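Local coordinates for outer membrane protein assembly factor BamA (Haemophilus ducreyi, PDB 4K3C) that probably takes part in assembling and inserting beta-barrel proteins into the outer membrane within the Bam complex, here as a piece holding two POTRA domains and the barrel, at residues Q304-F308 / G341-Y346; N377-E383 / N466-K470; Q388-A392 / V425-M431. All coordinates share one frame. Residue numbers count along the deposited sequence, not the author numbering.

Interaction 1 (Q304-F308 / G341-Y346)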
loop_
_atom_site.group_PDB
_atom_site.type_symbol
_atom_site.label_atom_id
_atom_site.label_comp_id
_atom_site.label_asym_id
_atom_site.label_seq_id
_atom_site.Cartn_x
_atom_site.Cartn_y
_atom_site.Cartn_z
ATOM N N GLN A 304 14.855 15.974 25.197
ATOM C CA GLN A 304 15.263 14.676 24.625
ATOM C C GLN A 304 14.369 13.576 25.180
ATOM O O GLN A 304 13.785 13.751 26.242
ATOM C CB GLN A 304 16.716 14.314 24.993
ATOM C CG GLN A 304 17.810 15.256 24.517
ATOM C CD GLN A 304 19.182 14.572 24.490
ATOM O OE1 GLN A 304 19.260 13.360 24.315
ATOM N NE2 GLN A 304 20.263 15.346 24.663
ATOM N N SER A 305 14.296 12.439 24.492
ATOM C CA SER A 305 13.579 11.287 25.017
ATOM C C SER A 305 13.739 10.014 24.185
ATOM O O SER A 305 14.166 10.065 23.041
ATOM C CB SER A 305 12.079 11.616 25.149
ATOM O OG SER A 305 11.557 12.222 23.972
ATOM N N ALA A 306 13.398 8.874 24.791
ATOM C CA ALA A 306 12.928 7.672 24.069
ATOM C C ALA A 306 12.168 6.870 25.100
ATOM O O ALA A 306 12.502 7.026 26.273
ATOM C CB ALA A 306 14.055 6.888 23.597
ATOM N N ASP A 307 11.159 6.040 24.797
ATOM C CA ASP A 307 10.348 5.798 23.581
ATOM C C ASP A 307 10.500 4.456 22.863
ATOM O O ASP A 307 10.876 4.377 21.698
ATOM C CB ASP A 307 10.104 6.991 22.662
ATOM C CG ASP A 307 9.032 7.913 23.201
ATOM O OD1 ASP A 307 9.050 8.150 24.420
ATOM O OD2 ASP A 307 8.169 8.381 22.419
ATOM N N PHE A 308 10.183 3.404 23.611
ATOM C CA PHE A 308 9.838 2.105 23.071
ATOM C C PHE A 308 8.354 2.143 22.734
ATOM O O PHE A 308 7.526 2.337 23.614
ATOM C CB PHE A 308 10.026 1.039 24.136
ATOM C CG PHE A 308 11.348 0.370 24.099
ATOM C CD1 PHE A 308 12.445 0.931 24.739
ATOM C CD2 PHE A 308 11.497 -0.841 23.447
ATOM C CE1 PHE A 308 13.679 0.294 24.718
ATOM C CE2 PHE A 308 12.730 -1.483 23.417
ATOM C CZ PHE A 308 13.822 -0.911 24.054
ATOM N N GLY A 341 9.139 1.107 29.363
ATOM C CA GLY A 341 10.437 1.752 29.411
ATOM C C GLY A 341 10.530 3.110 28.723
ATOM O O GLY A 341 11.607 3.688 28.655
ATOM N N SER A 342 9.427 3.638 28.197
ATOM C CA SER A 342 9.513 4.899 27.462
ATOM C C SER A 342 9.460 6.072 28.424
ATOM O O SER A 342 9.044 5.920 29.578
ATOM C CB SER A 342 8.398 5.035 26.429
ATOM O OG SER A 342 8.184 3.825 25.739
ATOM N N ASP A 343 9.892 7.236 27.948
ATOM C CA ASP A 343 9.536 8.509 28.567
ATOM C C ASP A 343 8.116 8.854 28.049
ATOM O O ASP A 343 7.329 7.958 27.693
ATOM C CB ASP A 343 10.578 9.566 28.166
ATOM C CG ASP A 343 12.014 9.213 28.650
ATOM O OD1 ASP A 343 12.141 8.681 29.772
ATOM O OD2 ASP A 343 13.017 9.462 27.929
ATOM N N ASN A 344 7.756 10.121 27.988
ATOM C CA ASN A 344 6.616 10.490 27.112
ATOM C C ASN A 344 5.166 9.941 27.323
ATOM O O ASN A 344 4.221 10.750 27.343
ATOM C CB ASN A 344 7.026 10.351 25.650
ATOM C CG ASN A 344 7.800 11.542 25.176
ATOM O OD1 ASN A 344 7.692 12.631 25.756
ATOM N ND2 ASN A 344 8.588 11.359 24.122
ATOM N N LYS A 345 4.983 8.614 27.418
ATOM C CA LYS A 345 3.700 8.016 27.884
ATOM C C LYS A 345 2.392 8.465 27.197
ATOM O O LYS A 345 1.553 9.144 27.817
ATOM C CB LYS A 345 3.528 8.209 29.401
ATOM C CG LYS A 345 3.863 6.993 30.237
ATOM C CD LYS A 345 3.857 7.333 31.719
ATOM C CE LYS A 345 4.372 6.179 32.559
ATOM N NZ LYS A 345 3.271 5.442 33.229
ATOM N N TYR A 346 2.191 8.060 25.948
ATOM C CA TYR A 346 1.010 8.496 25.203
ATOM C C TYR A 346 0.547 7.414 24.221
ATOM O O TYR A 346 1.192 6.364 24.083
ATOM C CB TYR A 346 1.320 9.789 24.452
ATOM C CG TYR A 346 2.353 9.614 23.342
ATOM C CD1 TYR A 346 3.723 9.586 23.629
ATOM C CD2 TYR A 346 1.962 9.462 22.013
ATOM C CE1 TYR A 346 4.675 9.418 22.624
ATOM C CE2 TYR A 346 2.912 9.294 21.002
ATOM C CZ TYR A 346 4.268 9.274 21.315
ATOM O OH TYR A 346 5.205 9.116 20.314
#
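Asp307, Ser342 and Asp343 carry most of this contact, packing at the extracellular end of the BamA barrel in which the short connection between strands 328-338 and 346-358 folds onto a break in strand 303-317, held by hydrogen bonds from Asp343 and Asn344. Asp307 follows a cis peptide bond and has a positive phi, so the strand kinks; Asp307 CA lies 4.1 Å from Ser342 CA. Asp343 reads the backbone just before the kink twice: its N donates to the O of Ala306 at 3.1 Å, and its OD2 accepts from the N of Ala306 at 3.2 Å. The Asp307 carboxylate swings back to meet Asn344, whose ND2 donates to Asp307 OD1 at 3.3 Å. Ser342 OG lies 2.7 Å from Phe308 O and is hydrogen-bonded to Leu339 O. On its other edge the kinked strand pairs with strand 260-274 through Asp307 and Thr269; Tyr346 leads into strand 346-358 beside strand 366-378, and Asn344 OD1 is held by Tyr285 of helix 280-288.

Interaction 2 (N377-E383 / N466-K470); sequences NSFGGKE and NTKWK
This is a polar surface contact between two extracellular loops of the BamA barrel, made almost entirely by one lysine reaching across a gap. Residues 377-383 run off the end of strand 366-378 into the long loop 6, and 466-470 begin the loop after strand 453-465. The backbones stay well apart: the nearest CA atoms, those of Asn377 and Thr467, are 8.9 Å from each other.

Build 466-469 as a type I beta turn, with Thr467 near -56/-27 and Lys468 near -95/0, closed by Trp469 N to Asn466 O at 3.1 Å. An Asx turn overlies it, Asn466 OD1 accepting from Lys468 N at 2.6 Å. Lys468 leaves the turn with chi1 m, chi2 and chi3 t, and chi4 near 95°, so the chain is extended until its last bond.

In the partner segment, Gly380 and Gly381 both take left-handed helical angles and reverse the chain, bringing Glu383 back alongside Ser378. Ser378 OG (chi1 p) donates to Lys382 O at 2.6 Å across this bend. Glu383, with chi2 p, turns its carboxylate to Lys468, giving a salt bridge of 3.3 Å from Glu383 OE2 to Lys468 NZ; Lys468 NZ also makes a weak 3.4 Å hydrogen bond to Ser378 OG. Asn377 OD1, which accepts from Ser378 N at 2.8 Å, lies 3.1 Å from Lys468 CE. Glu383 also touches Lys284 and Tyr285 of helix 280-288.

Because Ser378 OG spends its proton on Lys382 O, it meets the ammonium as an acceptor. The link rests on one salt bridge and one weak hydrogen bond, with little apolar packing behind them.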
loop_
_atom_site.group_PDB
_atom_site.type_symbol
_atom_site.label_atom_id
_atom_site.label_comp_id
_atom_site.label_asym_id
_atom_site.label_seq_id
_atom_site.Cartn_x
_atom_site.Cartn_y
_atom_site.Cartn_z
ATOM N N ASN A 377 -4.096 10.755 22.944
ATOM C CA ASN A 377 -3.971 11.243 24.310
ATOM C C ASN A 377 -2.827 10.605 25.080
ATOM O O ASN A 377 -2.147 9.691 24.589
ATOM C CB ASN A 377 -5.272 11.164 25.108
ATOM C CG ASN A 377 -5.481 12.396 25.980
ATOM O OD1 ASN A 377 -5.001 12.470 27.115
ATOM N ND2 ASN A 377 -6.176 13.382 25.437
ATOM N N SER A 378 -2.636 11.113 26.291
ATOM C CA SER A 378 -1.510 10.748 27.116
ATOM C C SER A 378 -2.022 10.244 28.453
ATOM O O SER A 378 -3.220 10.188 28.667
ATOM C CB SER A 378 -0.605 11.966 27.312
ATOM O OG SER A 378 -1.355 13.088 27.753
ATOM N N PHE A 379 -1.109 9.886 29.345
ATOM C CA PHE A 379 -1.464 9.298 30.620
ATOM C C PHE A 379 -0.231 9.322 31.509
ATOM O O PHE A 379 0.839 9.729 31.072
ATOM C CB PHE A 379 -1.974 7.866 30.431
ATOM C CG PHE A 379 -1.043 6.981 29.651
ATOM C CD1 PHE A 379 -1.111 6.920 28.273
ATOM C CD2 PHE A 379 -0.095 6.201 30.304
ATOM C CE1 PHE A 379 -0.250 6.102 27.567
ATOM C CE2 PHE A 379 0.778 5.382 29.606
ATOM C CZ PHE A 379 0.703 5.330 28.244
ATOM N N GLY A 380 -0.369 8.897 32.757
ATOM C CA GLY A 380 0.757 8.927 33.668
ATOM C C GLY A 380 1.187 10.339 34.024
ATOM O O GLY A 380 2.368 10.590 34.278
ATOM N N GLY A 381 0.223 11.256 34.055
ATOM C CA GLY A 381 0.491 12.645 34.383
ATOM C C GLY A 381 1.446 13.285 33.395
ATOM O O GLY A 381 2.298 14.102 33.755
ATOM N N LYS A 382 1.305 12.900 32.136
ATOM C CA LYS A 382 2.159 13.412 31.082
ATOM C C LYS A 382 1.296 14.041 30.010
ATOM O O LYS A 382 0.162 13.613 29.799
ATOM C CB LYS A 382 2.981 12.277 30.478
ATOM C CG LYS A 382 3.866 11.592 31.488
ATOM C CD LYS A 382 5.016 12.487 31.930
ATOM C CE LYS A 382 5.798 11.834 33.048
ATOM N NZ LYS A 382 5.834 10.356 32.858
ATOM N N GLU A 383 1.831 15.050 29.330
ATOM C CA GLU A 383 1.140 15.624 28.186
ATOM C C GLU A 383 1.609 14.963 26.886
ATOM O O GLU A 383 2.702 14.422 26.815
ATOM C CB GLU A 383 1.351 17.140 28.134
ATOM C CG GLU A 383 0.058 17.937 28.165
ATOM C CD GLU A 383 -0.739 17.687 29.431
ATOM O OE1 GLU A 383 -0.292 18.160 30.494
ATOM O OE2 GLU A 383 -1.799 17.019 29.368
ATOM N N ASN A 466 -8.202 20.785 20.440
ATOM C CA ASN A 466 -7.481 20.366 21.625
ATOM C C ASN A 466 -8.495 19.970 22.682
ATOM O O ASN A 466 -9.106 20.839 23.313
ATOM C CB ASN A 466 -6.669 21.564 22.130
ATOM C CG ASN A 466 -5.920 21.298 23.438
ATOM O OD1 ASN A 466 -6.211 20.347 24.181
ATOM N ND2 ASN A 466 -4.944 22.171 23.734
ATOM N N THR A 467 -8.650 18.667 22.904
ATOM C CA THR A 467 -9.534 18.165 23.958
ATOM C C THR A 467 -9.241 18.700 25.357
ATOM O O THR A 467 -10.139 18.759 26.193
ATOM C CB THR A 467 -9.495 16.643 24.055
ATOM O OG1 THR A 467 -8.180 16.236 24.460
ATOM C CG2 THR A 467 -9.842 16.016 22.717
ATOM N N LYS A 468 -8.008 19.087 25.649
ATOM C CA LYS A 468 -7.745 19.485 27.025
ATOM C C LYS A 468 -7.857 20.990 27.240
ATOM O O LYS A 468 -7.684 21.468 28.361
ATOM C CB LYS A 468 -6.398 18.934 27.511
ATOM C CG LYS A 468 -6.206 17.455 27.187
ATOM C CD LYS A 468 -5.211 16.780 28.110
ATOM C CE LYS A 468 -4.630 15.506 27.488
ATOM N NZ LYS A 468 -3.320 15.742 26.792
ATOM N N TRP A 469 -8.175 21.729 26.175
ATOM C CA TRP A 469 -8.204 23.193 26.239
ATOM C C TRP A 469 -9.271 23.762 27.228
ATOM O O TRP A 469 -9.261 24.957 27.591
ATOM C CB TRP A 469 -8.302 23.813 24.836
ATOM C CG TRP A 469 -8.312 25.314 24.903
ATOM C CD1 TRP A 469 -9.411 26.124 24.931
ATOM C CD2 TRP A 469 -7.176 26.182 25.022
ATOM N NE1 TRP A 469 -9.032 27.438 25.043
ATOM C CE2 TRP A 469 -7.665 27.503 25.098
ATOM C CE3 TRP A 469 -5.791 25.971 25.063
ATOM C CZ2 TRP A 469 -6.825 28.606 25.214
ATOM C CZ3 TRP A 469 -4.958 27.064 25.177
ATOM C CH2 TRP A 469 -5.480 28.370 25.246
ATOM N N LYS A 470 -10.161 22.885 27.683
ATOM C CA LYS A 470 -11.131 23.241 28.704
ATOM C C LYS A 470 -10.434 23.675 29.991
ATOM O O LYS A 470 -10.878 24.614 30.648
ATOM C CB LYS A 470 -12.047 22.056 28.987
ATOM C CG LYS A 470 -12.548 21.363 27.726
ATOM C CD LYS A 470 -13.502 20.219 28.063
ATOM C CE LYS A 470 -12.845 19.182 28.962
ATOM N NZ LYS A 470 -13.719 17.999 29.220
#

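Interaction 3 (Q388-A392 / V425-M431)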
loop_
_atom_site.group_PDB
_atom_site.type_symbol
_atom_site.label_atom_id
_atom_site.label_comp_id
_atom_site.label_asym_id
_atom_site.label_seq_id
_atom_site.Cartn_x
_atom_site.Cartn_y
_atom_site.Cartn_z
ATOM N N GLN A 388 4.026 16.010 18.253
ATOM C CA GLN A 388 3.313 14.812 17.846
ATOM C C GLN A 388 1.847 15.178 17.635
ATOM O O GLN A 388 0.979 14.310 17.604
ATOM C CB GLN A 388 3.419 13.768 18.957
ATOM C CG GLN A 388 3.428 12.343 18.483
ATOM C CD GLN A 388 4.797 11.904 18.004
ATOM O OE1 GLN A 388 5.751 12.678 18.030
ATOM N NE2 GLN A 388 4.899 10.654 17.567
ATOM N N LEU A 389 1.574 16.472 17.505
ATOM C CA LEU A 389 0.202 16.961 17.363
ATOM C C LEU A 389 -0.315 17.057 15.907
ATOM O O LEU A 389 0.451 17.038 14.959
ATOM C CB LEU A 389 0.057 18.315 18.059
ATOM C CG LEU A 389 0.000 18.321 19.583
ATOM C CD1 LEU A 389 -0.209 19.720 20.049
ATOM C CD2 LEU A 389 -1.127 17.464 20.024
ATOM N N TYR A 390 -1.629 17.157 15.740
ATOM C CA TYR A 390 -2.217 17.199 14.405
ATOM C C TYR A 390 -2.571 18.600 13.928
ATOM O O TYR A 390 -2.809 19.516 14.704
ATOM C CB TYR A 390 -3.480 16.359 14.345
ATOM C CG TYR A 390 -3.330 14.948 14.853
ATOM C CD1 TYR A 390 -2.470 14.055 14.239
ATOM C CD2 TYR A 390 -4.083 14.497 15.930
ATOM C CE1 TYR A 390 -2.350 12.771 14.680
ATOM C CE2 TYR A 390 -3.961 13.193 16.385
ATOM C CZ TYR A 390 -3.088 12.337 15.750
ATOM O OH TYR A 390 -2.959 11.038 16.191
ATOM N N SER A 391 -2.609 18.745 12.618
ATOM C CA SER A 391 -3.040 19.967 11.992
ATOM C C SER A 391 -3.640 19.545 10.653
ATOM O O SER A 391 -3.349 18.454 10.153
ATOM C CB SER A 391 -1.871 20.931 11.808
ATOM O OG SER A 391 -0.986 20.496 10.784
ATOM N N ALA A 392 -4.498 20.391 10.087
ATOM C CA ALA A 392 -5.141 20.079 8.821
ATOM C C ALA A 392 -4.963 21.248 7.879
ATOM O O ALA A 392 -4.483 22.302 8.284
ATOM C CB ALA A 392 -6.617 19.770 9.031
ATOM N N VAL A 425 -0.017 27.940 13.830
ATOM C CA VAL A 425 -0.720 26.746 14.269
ATOM C C VAL A 425 0.188 25.861 15.115
ATOM O O VAL A 425 1.188 25.337 14.637
ATOM C CB VAL A 425 -1.244 25.952 13.073
ATOM C CG1 VAL A 425 -1.595 24.524 13.469
ATOM C CG2 VAL A 425 -2.452 26.661 12.493
ATOM N N ILE A 426 -0.166 25.702 16.381
ATOM C CA ILE A 426 0.601 24.861 17.295
ATOM C C ILE A 426 0.108 23.395 17.253
ATOM O O ILE A 426 0.842 22.480 17.604
ATOM C CB ILE A 426 0.585 25.471 18.729
ATOM C CG1 ILE A 426 1.986 25.492 19.332
ATOM C CG2 ILE A 426 -0.470 24.825 19.639
ATOM C CD1 ILE A 426 2.825 24.278 19.002
ATOM N N GLY A 427 -1.131 23.174 16.811
ATOM C CA GLY A 427 -1.632 21.829 16.597
ATOM C C GLY A 427 -2.498 21.285 17.720
ATOM O O GLY A 427 -2.483 21.820 18.832
ATOM N N GLY A 428 -3.244 20.211 17.435
ATOM C CA GLY A 428 -4.191 19.652 18.385
ATOM C C GLY A 428 -4.160 18.140 18.436
ATOM O O GLY A 428 -3.534 17.525 17.577
ATOM N N ASN A 429 -4.836 17.546 19.426
ATOM C CA ASN A 429 -4.805 16.096 19.614
ATOM C C ASN A 429 -6.022 15.353 19.060
ATOM O O ASN A 429 -6.232 14.163 19.356
ATOM C CB ASN A 429 -4.603 15.728 21.085
ATOM C CG ASN A 429 -5.801 16.085 21.937
ATOM O OD1 ASN A 429 -6.420 17.135 21.751
ATOM N ND2 ASN A 429 -6.136 15.216 22.877
ATOM N N ALA A 430 -6.816 16.054 18.253
ATOM C CA ALA A 430 -8.020 15.475 17.651
ATOM C C ALA A 430 -8.302 16.128 16.318
ATOM O O ALA A 430 -8.425 17.342 16.224
ATOM C CB ALA A 430 -9.192 15.623 18.549
ATOM N N MET A 431 -8.388 15.304 15.287
ATOM C CA MET A 431 -8.577 15.778 13.937
ATOM C C MET A 431 -9.695 14.934 13.322
ATOM O O MET A 431 -9.764 13.729 13.555
ATOM C CB MET A 431 -7.268 15.645 13.141
ATOM C CG MET A 431 -7.391 15.975 11.673
ATOM S SD MET A 431 -5.886 16.563 10.878
ATOM C CE MET A 431 -4.951 15.058 10.815
#
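Gln388 sends its side chain away from 425-431, with a weak hydrogen bond to Gln348, so the contact proper starts at Leu389. This side chain points at the other segment and spreads over its backbone: Leu389 CD1 comes to 3.3 Å from Gly427 O, and Leu389 CD2 to 3.4 Å from Gly428 O. Tyr390 supplies the backbone link, a single antiparallel bridge with Gly428 as a hydrogen-bonded pair. Tyr390 N donates to Gly428 O at 2.7 Å, and Gly428 N returns a bond to Tyr390 O at 2.9 Å. The closeness is possible because Gly427, at phi 99°, has no CB, which would otherwise press on Leu389 CB and on the Tyr390 carbonyl.

Both segments belong to loop 6, one early in it and one where it re-enters the barrel wall as strand 430-440. As in other Omp85 proteins, the stretch between them carries an Arg-Gly-Phe motif, and the bridge pins the loop's outgoing limb to its returning one.

The Tyr390 ring sets its edge against the backbone, Tyr390 CD2 lying 3.8 Å from Asn429 C, while Tyr390 CB packs on Met431 CB at 4.0 Å. Next, Ser391 touches Val425 through CB to CG1 at 4.0 Å, and its O sits 3.2 Å from Met431 SD. Ala392 finishes the run with CB 3.8 Å from that same SD of Met431, and also packs on Ala462 and Val464 of strand 453-465.

Following the chain, interaction 1 comes first, clasping the connection between strands 328-338 and 346-358 onto strand 303-317 and closing a loop before either of the others begins. Interaction 2 opens at the end of strand 366-378 and does not close until 466-470, after strand 453-465. Interaction 3 falls wholly within that span, joining the outgoing limb of loop 6 to its returning limb, where strand 430-440 begins. Neighbours also touch directly: Lys345 O meets Phe379 N at 3.2 Å, between interactions 1 and 2, and Thr467 OG1 meets Asn429 ND2 at 2.8 Å, between 2 and 3. Together they tie successive extracellular connections along one side of the barrel.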